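Local coordinates for Amuc_1102 (Akkermansia muciniphila, PDB 7DSZ), which is of unknown function but adopts an immunoglobulin-like fold related to archaeal type IV pilus proteins, which suggests a role in a pilus-like assembly, at residues V83-S88 with S173-L178; R122-E127 with G131-Y136; K49-F54 with D181-S186; Y29-P34 with V187-R192. One frame throughout, in Å; residues are numbered along the deposited sequence. Where two conformers were deposited one is given.

Contact 1: V83-S88 with S173-L178; sequences VNPDRS and SYYPLL
Pro-85 and Tyr-175 meet nearly head-on, pyrrolidine against phenol, where two loops of the immunoglobulin-like fold come together. Residues 83-88 lie in the loop between strands 70-83 and 91-104, and an Asx turn begins at Asn-84. In that turn Asn-84 OD1 accepts from the backbone N of Asp-86 at 2.9 Å, with the donor lying above the carbonyl plane. The turn brings Pro-85 and Asp-86 round toward the tyrosine. The close part is small. Pro-85 CG stands 3.2 Å from Tyr-175 OH and Pro-85 CD 3.4 Å from the same oxygen, while both carbons stay about 4.1 Å from Tyr-175 CZ. The ring is met obliquely. Tyr-175 CG is anti to the carbonyl carbon (chi1 -53°), and the ring spans the distance between the backbones. An alanine at Pro-85 would remove CG and CD and would probably leave Tyr-175 OH without the ring carbons packed against it on the side of this loop. Helix 117-124 also packs on Tyr-175, through Ser-119, Arg-122 and Ile-123. The polar side, by contrast, has no direct hydrogen bond between the loops and is joined through water. Asp-86 OD2 stays 4.1 Å from Tyr-175 OH, and it forms a salt bridge with Arg-122. Asp-86 OD1 accepts from Ser-68 N of the second subunit, and Asn-84 ND2 bonds to Gln-90. One water, in the plane of the tyrosine ring, bonds to Tyr-175 OH at 2.7 Å, Asp-86 OD2 at 2.8 Å and Asn-84 OD1 at 2.7 Å.

Contact 2: R122-E127 with G131-Y136; sequences RITGVE and GKWVKY
The C-terminal end of helix 117-124 packs on the residues leading into strand 134-143, and Ile-123 and Thr-124 share the contact with Trp-133. The methyl CG2 of Thr-124 sits over one face of the indole. It lies 3.6 Å from the centroid of the five-membered ring, 21° off the ring normal, in a CH-pi contact. Its closest ring atom is Trp-133 CG, at 3.4 Å from Thr-124 CG2. On the opposite face is Val-134 CG2, so the indole is held between a methyl of the helix end and one of its own neighbour. Ile-123 buries about as much but stands further off: its CG2 comes obliquely to Trp-133 CE3 at 4.0 Å, and CD1 lies near Trp-133 CZ3. This is a helix-to-sheet junction of the immunoglobulin-like fold. Gly-125 ends the helix with positive phi, and an inverse gamma turn centred on Lys-132 precedes the tryptophan. Trp-133 CG lies between its backbone N and carbonyl carbon (chi1 56°), which turns the indole toward the helix. The buried ring also touches Leu-28 of strand 18-32, Ala-52 and Phe-54 of strand 50-63, and Val-82 of strand 70-83. The hydroxyl of Thr-124 serves the helix end instead: OG1 bonds to Val-120 O and weakly accepts from Val-126 N. Lys-135 NZ donates to Lys-132 O at 2.7 Å, tilted 27° from the carbonyl plane.

Contact 3: K49-F54 with D181-S186; sequences KKWADF and DETPFS
Trp-51 and Phe-185 both carry CG anti to the carbonyl carbon (chi1 -72° and -59°), and these torsions bring the two side chains past each other in opposite directions. They form a T-shaped, edge-to-face pair between strand 50-63 of the immunoglobulin-like fold and loop 181-186. The planes stand at 84°, with the centroids of the phenyl and the five-membered ring 5.2 Å apart. The edge belongs to the phenylalanine: Phe-185 CE2 lies over one indole face, 3.7 Å from Trp-51 CG. Pro-184 meets the six-membered ring obliquely, its CD 3.3 Å from Trp-51 CZ2. Thr-183 adds its methyl, with CG2 3.7 Å from Trp-51 CZ3. Three consecutive loop residues thus pack on one indole. An alanine in place of Trp-51 would probably open a gap beside all three and leave the edge of Phe-185 without a ring to meet. Leu-178 and Pro-117 also touch this buried tryptophan, while Phe-185 packs on Arg-31 of the neighbouring strand. The loop shape comes from a type I beta turn from Thr-183 to Ser-186. An ST turn lies within it: Thr-183 OG1 accepts from Phe-185 N at 3.0 Å, and it also bonds to Lys-180 O. At the far end, Ser-186 OG donates to the anti side of Asp-181 OD1 at 2.8 Å, out of the carboxylate plane.

Contact 4: Y29-P34 with V187-R192; sequences YMRQSP and VFWYDR
Arg-31 and Trp-189 make the cation-pi stack of this surface contact. The guanidinium lies flat on the six-membered ring of the indole, the planes only 10° apart. Arg-31 CZ is 3.7 Å from the ring centroid, and Trp-189 CH2 sits over the centre of the guanidinium at 3.3 Å from Arg-31 CZ. The two terminal nitrogens spread over the ring: Arg-31 NH2 is 3.4 Å from Trp-189 CZ2, and Arg-31 NH1 is 3.5 Å from Trp-189 CZ3. A bend in the arginine chain at chi3 (47°) turns its flat end against the indole.

The second kind of contact is apolar. Pro-34 slides past Phe-188, with CB over the face of the phenyl ring in a CH-pi contact, 4.0 Å from its centroid. Pro-34 CG lies 3.5 Å from Phe-188 CD2. Val-187 CG2 also packs on a face of that ring, and Phe-188 meets Thr-38 of the third subunit. Phe-185 lies beside both Arg-31 and Pro-34.

Charge pairing is the third kind, and its partners lie outside the two segments. Arg-31 NH1 forms a salt bridge with Asp-53 OD2 on the adjacent strand of the sheet, and Arg-192 NE pairs with Glu-55. Together these contacts place loop 187-192 of the immunoglobulin-like fold against the end of strand 18-32, outermost in its sheet within this chain. No hydrogen bond joins the segments directly. The direct contact between them therefore rests on stacking and apolar packing, while the carboxylate of Asp-53 probably offsets the charge of Arg-31 and helps keep its guanidinium on the tryptophan.

From the N terminus, strand 18-32 leads into residues 29-34, the first half of contact 4. Strand 50-63 then opens contact 3, and its Trp-51 N probably bonds to Arg-31 O. Loop 83-88 opens contact 1. Contact 2 closes first, within 122-136, and ties helix 117-124 to the start of strand 134-143. The long loop after strand 169-171 then closes contact 1 at 173-178, contact 3 at 181-186 and contact 4 at 187-192. The four are nested, 2 inside 1 inside 3 inside 4, and none cross. Arg-122 joins contacts 1 and 2, Leu-178 touches Trp-51 between contacts 1 and 3, and Glu-127 with Lys-49 links contacts 2 and 3.

Contact 1: V83-S88 with S173-L178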
# COMPACT_ATOMS: atom_id res chain seq x y z
N VAL C 83 -26.59 -10.51 -2.89
CA VAL C 83 -26.98 -11.56 -3.83
C VAL C 83 -25.89 -11.72 -4.88
O VAL C 83 -25.43 -10.73 -5.47
CB VAL C 83 -28.32 -11.22 -4.49
CG1 VAL C 83 -28.66 -12.26 -5.56
CG2 VAL C 83 -29.43 -11.12 -3.44
N ASN C 84 -25.46 -12.97 -5.11
CA ASN C 84 -24.50 -13.27 -6.17
C ASN C 84 -25.12 -12.86 -7.50
O ASN C 84 -26.11 -13.46 -7.94
CB ASN C 84 -24.13 -14.75 -6.19
CG ASN C 84 -22.98 -15.06 -7.14
OD1 ASN C 84 -22.67 -14.26 -8.01
ND2 ASN C 84 -22.35 -16.21 -6.97
N PRO C 85 -24.58 -11.84 -8.18
CA PRO C 85 -25.18 -11.41 -9.44
C PRO C 85 -25.00 -12.41 -10.56
O PRO C 85 -25.68 -12.29 -11.59
CB PRO C 85 -24.45 -10.09 -9.75
CG PRO C 85 -23.11 -10.24 -9.07
CD PRO C 85 -23.37 -11.05 -7.82
N ASP C 86 -24.09 -13.38 -10.41
CA ASP C 86 -23.87 -14.42 -11.41
C ASP C 86 -24.67 -15.68 -11.16
O ASP C 86 -24.87 -16.46 -12.09
CB ASP C 86 -22.39 -14.80 -11.47
CG ASP C 86 -21.54 -13.73 -12.09
OD1 ASP C 86 -22.05 -13.01 -12.98
OD2 ASP C 86 -20.36 -13.60 -11.69
N ARG C 87 -25.10 -15.92 -9.90
CA ARG C 87 -25.90 -17.10 -9.52
C ARG C 87 -26.89 -16.61 -8.47
O ARG C 87 -26.66 -16.75 -7.26
CB ARG C 87 -25.03 -18.24 -8.99
CG ARG C 87 -23.89 -18.65 -9.91
CD ARG C 87 -22.77 -19.28 -9.11
NE ARG C 87 -23.20 -20.49 -8.40
CZ ARG C 87 -22.89 -21.72 -8.77
NH1 ARG C 87 -22.13 -21.92 -9.84
NH2 ARG C 87 -23.32 -22.76 -8.07
N SER C 88 -28.00 -16.04 -8.93
CA SER C 88 -28.94 -15.36 -8.04
C SER C 88 -29.59 -16.28 -7.01
O SER C 88 -30.28 -15.79 -6.12
CB SER C 88 -30.02 -14.67 -8.88
OG SER C 88 -30.56 -15.58 -9.81
N SER C 173 -13.33 -14.19 -1.52
CA SER C 173 -12.38 -13.10 -1.43
C SER C 173 -12.45 -12.17 -2.64
O SER C 173 -11.80 -11.12 -2.65
CB SER C 173 -10.96 -13.64 -1.27
OG SER C 173 -10.78 -14.16 0.04
N TYR C 174 -13.23 -12.54 -3.65
CA TYR C 174 -13.53 -11.62 -4.73
C TYR C 174 -14.53 -10.59 -4.22
O TYR C 174 -15.01 -10.68 -3.08
CB TYR C 174 -14.03 -12.40 -5.94
CG TYR C 174 -12.93 -13.26 -6.53
CD1 TYR C 174 -11.70 -12.71 -6.86
CD2 TYR C 174 -13.11 -14.63 -6.72
CE1 TYR C 174 -10.68 -13.48 -7.39
CE2 TYR C 174 -12.10 -15.41 -7.25
CZ TYR C 174 -10.89 -14.83 -7.58
OH TYR C 174 -9.86 -15.57 -8.10
N TYR C 175 -14.86 -9.60 -5.04
CA TYR C 175 -15.57 -8.42 -4.57
C TYR C 175 -14.92 -7.91 -3.28
O TYR C 175 -15.56 -7.88 -2.23
CB TYR C 175 -17.04 -8.69 -4.33
CG TYR C 175 -17.82 -9.30 -5.46
CD1 TYR C 175 -17.75 -10.67 -5.73
CD2 TYR C 175 -18.68 -8.53 -6.21
CE1 TYR C 175 -18.49 -11.24 -6.75
CE2 TYR C 175 -19.44 -9.09 -7.22
CZ TYR C 175 -19.33 -10.43 -7.49
OH TYR C 175 -20.08 -10.97 -8.51
N PRO C 176 -13.63 -7.58 -3.32
CA PRO C 176 -12.90 -7.41 -2.06
C PRO C 176 -13.35 -6.18 -1.28
O PRO C 176 -13.49 -5.08 -1.82
CB PRO C 176 -11.43 -7.29 -2.50
CG PRO C 176 -11.48 -6.93 -3.94
CD PRO C 176 -12.76 -7.45 -4.51
N LEU C 177 -13.61 -6.40 0.00
CA LEU C 177 -13.81 -5.31 0.94
C LEU C 177 -12.47 -4.68 1.24
O LEU C 177 -11.48 -5.38 1.47
CB LEU C 177 -14.42 -5.84 2.23
CG LEU C 177 -15.93 -6.03 2.21
CD1 LEU C 177 -16.35 -6.70 3.52
CD2 LEU C 177 -16.59 -4.67 2.02
N LEU C 178 -12.42 -3.35 1.25
CA LEU C 178 -11.17 -2.63 1.38
C LEU C 178 -11.19 -1.80 2.65
O LEU C 178 -12.24 -1.29 3.05
CB LEU C 178 -10.95 -1.73 0.19
CG LEU C 178 -10.99 -2.48 -1.14
CD1 LEU C 178 -11.09 -1.48 -2.30
CD2 LEU C 178 -9.73 -3.29 -1.27
O HOH W 1 -20.23 -13.60 -8.85

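Contact 2: R122-E127 with G131-Y136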
# COMPACT_ATOMS: atom_id res chain seq x y z
N ARG C 122 -20.87 -4.38 -10.51
CA ARG C 122 -21.01 -5.81 -10.75
C ARG C 122 -22.15 -6.40 -9.93
O ARG C 122 -22.92 -7.23 -10.43
CB ARG C 122 -19.70 -6.52 -10.41
CG ARG C 122 -19.70 -8.01 -10.75
CD ARG C 122 -18.36 -8.65 -10.50
NE ARG C 122 -18.42 -10.05 -10.90
CZ ARG C 122 -17.59 -10.99 -10.46
NH1 ARG C 122 -16.61 -10.68 -9.62
NH2 ARG C 122 -17.75 -12.25 -10.85
N ILE C 123 -22.27 -6.00 -8.66
CA ILE C 123 -23.32 -6.56 -7.80
C ILE C 123 -24.70 -6.11 -8.25
O ILE C 123 -25.64 -6.91 -8.31
CB ILE C 123 -23.07 -6.17 -6.32
CG1 ILE C 123 -21.84 -6.90 -5.77
CG2 ILE C 123 -24.31 -6.51 -5.46
CD1 ILE C 123 -21.35 -6.32 -4.41
N THR C 124 -24.84 -4.83 -8.58
CA THR C 124 -26.16 -4.23 -8.77
C THR C 124 -26.56 -4.08 -10.23
O THR C 124 -27.74 -3.91 -10.51
CB THR C 124 -26.23 -2.85 -8.13
OG1 THR C 124 -25.41 -1.93 -8.86
CG2 THR C 124 -25.77 -2.91 -6.67
N GLY C 125 -25.59 -4.13 -11.15
CA GLY C 125 -25.87 -3.96 -12.56
C GLY C 125 -25.83 -2.53 -13.04
O GLY C 125 -25.94 -2.30 -14.25
N VAL C 126 -25.69 -1.55 -12.15
CA VAL C 126 -25.68 -0.15 -12.55
C VAL C 126 -24.65 0.60 -11.71
O VAL C 126 -24.46 0.31 -10.52
CB VAL C 126 -27.08 0.49 -12.43
CG1 VAL C 126 -27.50 0.67 -10.97
CG2 VAL C 126 -27.13 1.82 -13.18
N GLU C 127 -23.98 1.55 -12.35
CA GLU C 127 -23.04 2.41 -11.65
C GLU C 127 -23.73 3.18 -10.53
O GLU C 127 -24.79 3.78 -10.72
CB GLU C 127 -22.42 3.37 -12.66
CG GLU C 127 -21.41 4.30 -12.07
CD GLU C 127 -20.95 5.34 -13.06
OE1 GLU C 127 -20.89 5.03 -14.27
OE2 GLU C 127 -20.64 6.46 -12.62
N GLY C 131 -31.40 -0.19 -5.52
CA GLY C 131 -32.11 -1.10 -4.65
C GLY C 131 -31.43 -1.28 -3.30
O GLY C 131 -30.45 -0.61 -2.95
N LYS C 132 -32.01 -2.19 -2.51
CA LYS C 132 -31.41 -2.63 -1.26
C LYS C 132 -30.50 -3.81 -1.55
O LYS C 132 -30.80 -4.97 -1.26
CB LYS C 132 -32.48 -2.98 -0.23
CG LYS C 132 -33.19 -1.78 0.35
CD LYS C 132 -32.22 -0.86 1.08
CE LYS C 132 -32.66 0.58 0.94
NZ LYS C 132 -34.15 0.70 1.03
N TRP C 133 -29.36 -3.50 -2.17
CA TRP C 133 -28.47 -4.57 -2.60
C TRP C 133 -27.67 -5.17 -1.45
O TRP C 133 -27.13 -6.26 -1.60
CB TRP C 133 -27.54 -4.08 -3.70
CG TRP C 133 -26.71 -2.86 -3.39
CD1 TRP C 133 -27.06 -1.55 -3.58
CD2 TRP C 133 -25.36 -2.84 -2.90
NE1 TRP C 133 -26.01 -0.72 -3.22
CE2 TRP C 133 -24.96 -1.49 -2.80
CE3 TRP C 133 -24.45 -3.85 -2.53
CZ2 TRP C 133 -23.69 -1.12 -2.34
CZ3 TRP C 133 -23.20 -3.48 -2.08
CH2 TRP C 133 -22.83 -2.12 -1.97
N VAL C 134 -27.61 -4.50 -0.30
CA VAL C 134 -26.98 -5.07 0.88
C VAL C 134 -28.05 -5.85 1.64
O VAL C 134 -28.96 -5.26 2.22
CB VAL C 134 -26.36 -3.98 1.77
CG1 VAL C 134 -25.67 -4.62 2.97
CG2 VAL C 134 -25.39 -3.11 0.97
N LYS C 135 -27.92 -7.17 1.67
CA LYS C 135 -28.94 -8.02 2.28
C LYS C 135 -28.74 -8.18 3.79
O LYS C 135 -29.69 -8.05 4.56
CB LYS C 135 -28.96 -9.39 1.60
CG LYS C 135 -29.38 -9.31 0.14
CD LYS C 135 -30.58 -8.37 -0.03
CE LYS C 135 -31.03 -8.32 -1.49
NZ LYS C 135 -32.10 -7.32 -1.72
N TYR C 136 -27.51 -8.46 4.21
CA TYR C 136 -27.18 -8.58 5.63
C TYR C 136 -25.89 -7.83 5.93
O TYR C 136 -25.01 -7.71 5.07
CB TYR C 136 -26.99 -10.02 6.03
CG TYR C 136 -28.19 -10.90 5.74
CD1 TYR C 136 -29.37 -10.72 6.42
CD2 TYR C 136 -28.12 -11.89 4.77
CE1 TYR C 136 -30.47 -11.51 6.16
CE2 TYR C 136 -29.22 -12.70 4.51
CZ TYR C 136 -30.39 -12.50 5.21
OH TYR C 136 -31.49 -13.28 4.97

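Contact 3: K49-F54 with D181-S186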
# COMPACT_ATOMS: atom_id res chain seq x y z
N LYS C 49 -16.04 7.88 -9.75
CA LYS C 49 -17.32 7.23 -9.57
C LYS C 49 -17.60 7.04 -8.08
O LYS C 49 -16.78 7.37 -7.22
CB LYS C 49 -17.35 5.88 -10.31
CG LYS C 49 -17.26 6.00 -11.82
CD LYS C 49 -17.54 4.66 -12.49
CE LYS C 49 -17.33 4.73 -14.00
NZ LYS C 49 -18.23 5.71 -14.67
N LYS C 50 -18.77 6.48 -7.78
CA LYS C 50 -19.20 6.35 -6.40
C LYS C 50 -18.77 5.02 -5.79
O LYS C 50 -19.07 3.94 -6.31
CB LYS C 50 -20.72 6.53 -6.28
CG LYS C 50 -21.15 7.98 -6.42
CD LYS C 50 -22.65 8.10 -6.11
CE LYS C 50 -23.20 9.50 -6.39
NZ LYS C 50 -22.68 10.52 -5.44
N TRP C 51 -18.09 5.12 -4.66
CA TRP C 51 -17.68 4.01 -3.83
C TRP C 51 -18.75 3.71 -2.79
O TRP C 51 -19.46 4.61 -2.33
CB TRP C 51 -16.37 4.35 -3.12
CG TRP C 51 -15.19 4.38 -4.02
CD1 TRP C 51 -14.95 5.24 -5.07
CD2 TRP C 51 -14.07 3.53 -3.93
NE1 TRP C 51 -13.75 4.93 -5.65
CE2 TRP C 51 -13.18 3.88 -4.96
CE3 TRP C 51 -13.73 2.45 -3.09
CZ2 TRP C 51 -11.98 3.22 -5.18
CZ3 TRP C 51 -12.53 1.80 -3.30
CH2 TRP C 51 -11.67 2.18 -4.33
N ALA C 52 -18.86 2.45 -2.39
CA ALA C 52 -19.65 2.09 -1.22
C ALA C 52 -18.80 2.30 0.03
O ALA C 52 -17.73 1.69 0.16
CB ALA C 52 -20.12 0.64 -1.29
N ASP C 53 -19.24 3.17 0.92
CA ASP C 53 -18.51 3.48 2.15
C ASP C 53 -19.39 3.07 3.32
O ASP C 53 -20.40 3.72 3.59
CB ASP C 53 -18.18 4.98 2.18
CG ASP C 53 -17.59 5.45 3.50
OD1 ASP C 53 -17.27 4.64 4.39
OD2 ASP C 53 -17.42 6.68 3.61
N PHE C 54 -19.03 1.96 3.98
CA PHE C 54 -19.78 1.45 5.12
C PHE C 54 -19.19 2.07 6.38
O PHE C 54 -18.00 1.90 6.64
CB PHE C 54 -19.70 -0.07 5.20
CG PHE C 54 -20.36 -0.79 4.04
CD1 PHE C 54 -21.70 -1.16 4.11
CD2 PHE C 54 -19.63 -1.11 2.91
CE1 PHE C 54 -22.31 -1.85 3.03
CE2 PHE C 54 -20.22 -1.78 1.84
CZ PHE C 54 -21.57 -2.15 1.91
N ASP C 181 -7.22 2.78 3.95
CA ASP C 181 -5.90 3.00 3.38
C ASP C 181 -5.70 2.23 2.09
O ASP C 181 -4.68 2.44 1.42
CB ASP C 181 -4.80 2.64 4.39
CG ASP C 181 -4.69 3.68 5.50
OD1 ASP C 181 -5.10 4.84 5.28
OD2 ASP C 181 -4.19 3.35 6.60
N GLU C 182 -6.64 1.37 1.72
CA GLU C 182 -6.65 0.69 0.44
C GLU C 182 -7.58 1.35 -0.58
O GLU C 182 -7.94 0.72 -1.59
CB GLU C 182 -7.06 -0.77 0.65
CG GLU C 182 -6.08 -1.53 1.55
CD GLU C 182 -6.57 -2.94 1.92
OE1 GLU C 182 -7.77 -3.13 2.23
OE2 GLU C 182 -5.73 -3.86 1.93
N THR C 183 -7.97 2.60 -0.35
CA THR C 183 -8.87 3.35 -1.20
C THR C 183 -8.31 4.74 -1.45
O THR C 183 -7.40 5.18 -0.74
CB THR C 183 -10.27 3.51 -0.57
OG1 THR C 183 -10.18 4.49 0.48
CG2 THR C 183 -10.81 2.19 -0.02
N PRO C 184 -8.85 5.46 -2.44
CA PRO C 184 -8.45 6.87 -2.61
C PRO C 184 -8.88 7.78 -1.48
O PRO C 184 -8.51 8.96 -1.48
CB PRO C 184 -9.12 7.28 -3.94
CG PRO C 184 -10.10 6.20 -4.26
CD PRO C 184 -9.65 4.96 -3.57
N PHE C 185 -9.65 7.28 -0.51
CA PHE C 185 -10.03 8.09 0.64
C PHE C 185 -8.95 8.12 1.72
O PHE C 185 -9.15 8.79 2.74
CB PHE C 185 -11.33 7.55 1.25
CG PHE C 185 -12.48 7.53 0.29
CD1 PHE C 185 -13.14 8.72 -0.04
CD2 PHE C 185 -12.92 6.34 -0.27
CE1 PHE C 185 -14.21 8.71 -0.93
CE2 PHE C 185 -13.99 6.32 -1.17
CZ PHE C 185 -14.64 7.51 -1.50
N SER C 186 -7.83 7.43 1.50
CA SER C 186 -6.85 7.19 2.56
C SER C 186 -6.45 8.47 3.29
O SER C 186 -6.45 8.51 4.53
CB SER C 186 -5.61 6.52 1.97
OG SER C 186 -4.61 6.35 2.98

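Contact 4: Y29-P34 with V187-R192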
# COMPACT_ATOMS: atom_id res chain seq x y z
N TYR C 29 -22.99 4.61 2.83
CA TYR C 29 -22.98 5.86 2.09
C TYR C 29 -22.33 5.64 0.74
O TYR C 29 -21.20 5.14 0.67
CB TYR C 29 -22.17 6.94 2.81
CG TYR C 29 -22.70 7.36 4.16
CD1 TYR C 29 -23.57 8.43 4.27
CD2 TYR C 29 -22.29 6.71 5.32
CE1 TYR C 29 -24.04 8.85 5.50
CE2 TYR C 29 -22.75 7.13 6.58
CZ TYR C 29 -23.62 8.20 6.64
OH TYR C 29 -24.07 8.64 7.85
N MET C 30 -23.02 6.02 -0.33
CA MET C 30 -22.39 6.04 -1.65
C MET C 30 -21.72 7.39 -1.82
O MET C 30 -22.36 8.44 -1.67
CB MET C 30 -23.42 5.78 -2.76
CG MET C 30 -24.13 4.44 -2.63
SD MET C 30 -23.00 3.02 -2.66
CE MET C 30 -22.06 3.34 -4.13
N ARG C 31 -20.42 7.39 -2.13
CA ARG C 31 -19.65 8.62 -2.11
C ARG C 31 -18.69 8.62 -3.29
O ARG C 31 -18.05 7.61 -3.57
CB ARG C 31 -18.83 8.78 -0.82
CG ARG C 31 -19.66 8.84 0.47
CD ARG C 31 -18.72 8.94 1.67
NE ARG C 31 -17.74 9.97 1.39
CZ ARG C 31 -16.46 9.93 1.71
NH1 ARG C 31 -15.93 8.90 2.37
NH2 ARG C 31 -15.70 10.95 1.37
N GLN C 32 -18.56 9.76 -3.96
CA GLN C 32 -17.61 9.87 -5.05
C GLN C 32 -16.20 9.95 -4.49
O GLN C 32 -15.98 10.56 -3.44
CB GLN C 32 -17.93 11.12 -5.88
CG GLN C 32 -17.09 11.28 -7.14
CD GLN C 32 -17.66 12.32 -8.08
OE1 GLN C 32 -18.38 13.23 -7.67
NE2 GLN C 32 -17.35 12.18 -9.37
N SER C 33 -15.24 9.32 -5.17
CA SER C 33 -13.88 9.41 -4.68
C SER C 33 -13.37 10.83 -4.90
O SER C 33 -13.89 11.56 -5.75
CB SER C 33 -12.97 8.40 -5.38
OG SER C 33 -12.99 8.61 -6.78
N PRO C 34 -12.37 11.26 -4.12
CA PRO C 34 -11.90 12.64 -4.23
C PRO C 34 -11.34 12.92 -5.61
O PRO C 34 -10.62 12.10 -6.19
CB PRO C 34 -10.82 12.73 -3.14
CG PRO C 34 -11.15 11.61 -2.19
CD PRO C 34 -11.69 10.52 -3.04
N VAL C 187 -6.08 9.53 2.56
CA VAL C 187 -5.56 10.71 3.24
C VAL C 187 -6.64 11.72 3.61
O VAL C 187 -6.31 12.77 4.20
CB VAL C 187 -4.48 11.43 2.41
CG1 VAL C 187 -3.38 10.42 1.97
CG2 VAL C 187 -5.10 12.13 1.22
N PHE C 188 -7.90 11.45 3.32
CA PHE C 188 -8.98 12.39 3.58
C PHE C 188 -9.77 12.00 4.82
O PHE C 188 -9.77 10.85 5.24
CB PHE C 188 -9.90 12.47 2.37
CG PHE C 188 -9.22 13.05 1.16
CD1 PHE C 188 -9.09 14.43 1.04
CD2 PHE C 188 -8.65 12.24 0.20
CE1 PHE C 188 -8.44 14.99 -0.06
CE2 PHE C 188 -7.99 12.79 -0.90
CZ PHE C 188 -7.90 14.17 -1.02
N TRP C 189 -10.45 13.00 5.41
CA TRP C 189 -11.20 12.79 6.66
C TRP C 189 -10.35 12.06 7.68
O TRP C 189 -10.82 11.14 8.36
CB TRP C 189 -12.50 12.02 6.41
CG TRP C 189 -13.53 12.70 5.56
CD1 TRP C 189 -13.44 13.91 4.94
CD2 TRP C 189 -14.83 12.18 5.28
NE1 TRP C 189 -14.62 14.17 4.25
CE2 TRP C 189 -15.48 13.11 4.45
CE3 TRP C 189 -15.50 11.00 5.63
CZ2 TRP C 189 -16.77 12.90 3.97
CZ3 TRP C 189 -16.79 10.80 5.16
CH2 TRP C 189 -17.40 11.75 4.34
N TYR C 190 -9.09 12.47 7.81
CA TYR C 190 -8.14 11.64 8.54
C TYR C 190 -8.53 11.53 10.02
O TYR C 190 -8.41 10.45 10.61
CB TYR C 190 -6.72 12.18 8.38
CG TYR C 190 -5.71 11.28 9.06
CD1 TYR C 190 -5.23 10.13 8.42
CD2 TYR C 190 -5.27 11.54 10.37
CE1 TYR C 190 -4.32 9.28 9.05
CE2 TYR C 190 -4.36 10.69 11.01
CZ TYR C 190 -3.88 9.56 10.34
OH TYR C 190 -3.00 8.69 10.95
N ASP C 191 -9.06 12.61 10.60
CA ASP C 191 -9.40 12.62 12.02
C ASP C 191 -10.67 11.87 12.38
O ASP C 191 -10.99 11.77 13.57
CB ASP C 191 -9.53 14.06 12.51
CG ASP C 191 -8.20 14.72 12.68
OD1 ASP C 191 -7.21 13.96 12.70
OD2 ASP C 191 -8.14 15.97 12.77
N ARG C 192 -11.43 11.39 11.39
CA ARG C 192 -12.71 10.76 11.66
C ARG C 192 -12.56 9.33 12.19
O ARG C 192 -13.48 8.82 12.85
CB ARG C 192 -13.57 10.78 10.39
CG ARG C 192 -14.91 10.03 10.45
CD ARG C 192 -15.68 10.25 9.14
NE ARG C 192 -16.89 9.44 9.02
CZ ARG C 192 -18.10 9.88 9.33
NH1 ARG C 192 -18.24 11.13 9.79
NH2 ARG C 192 -19.17 9.10 9.19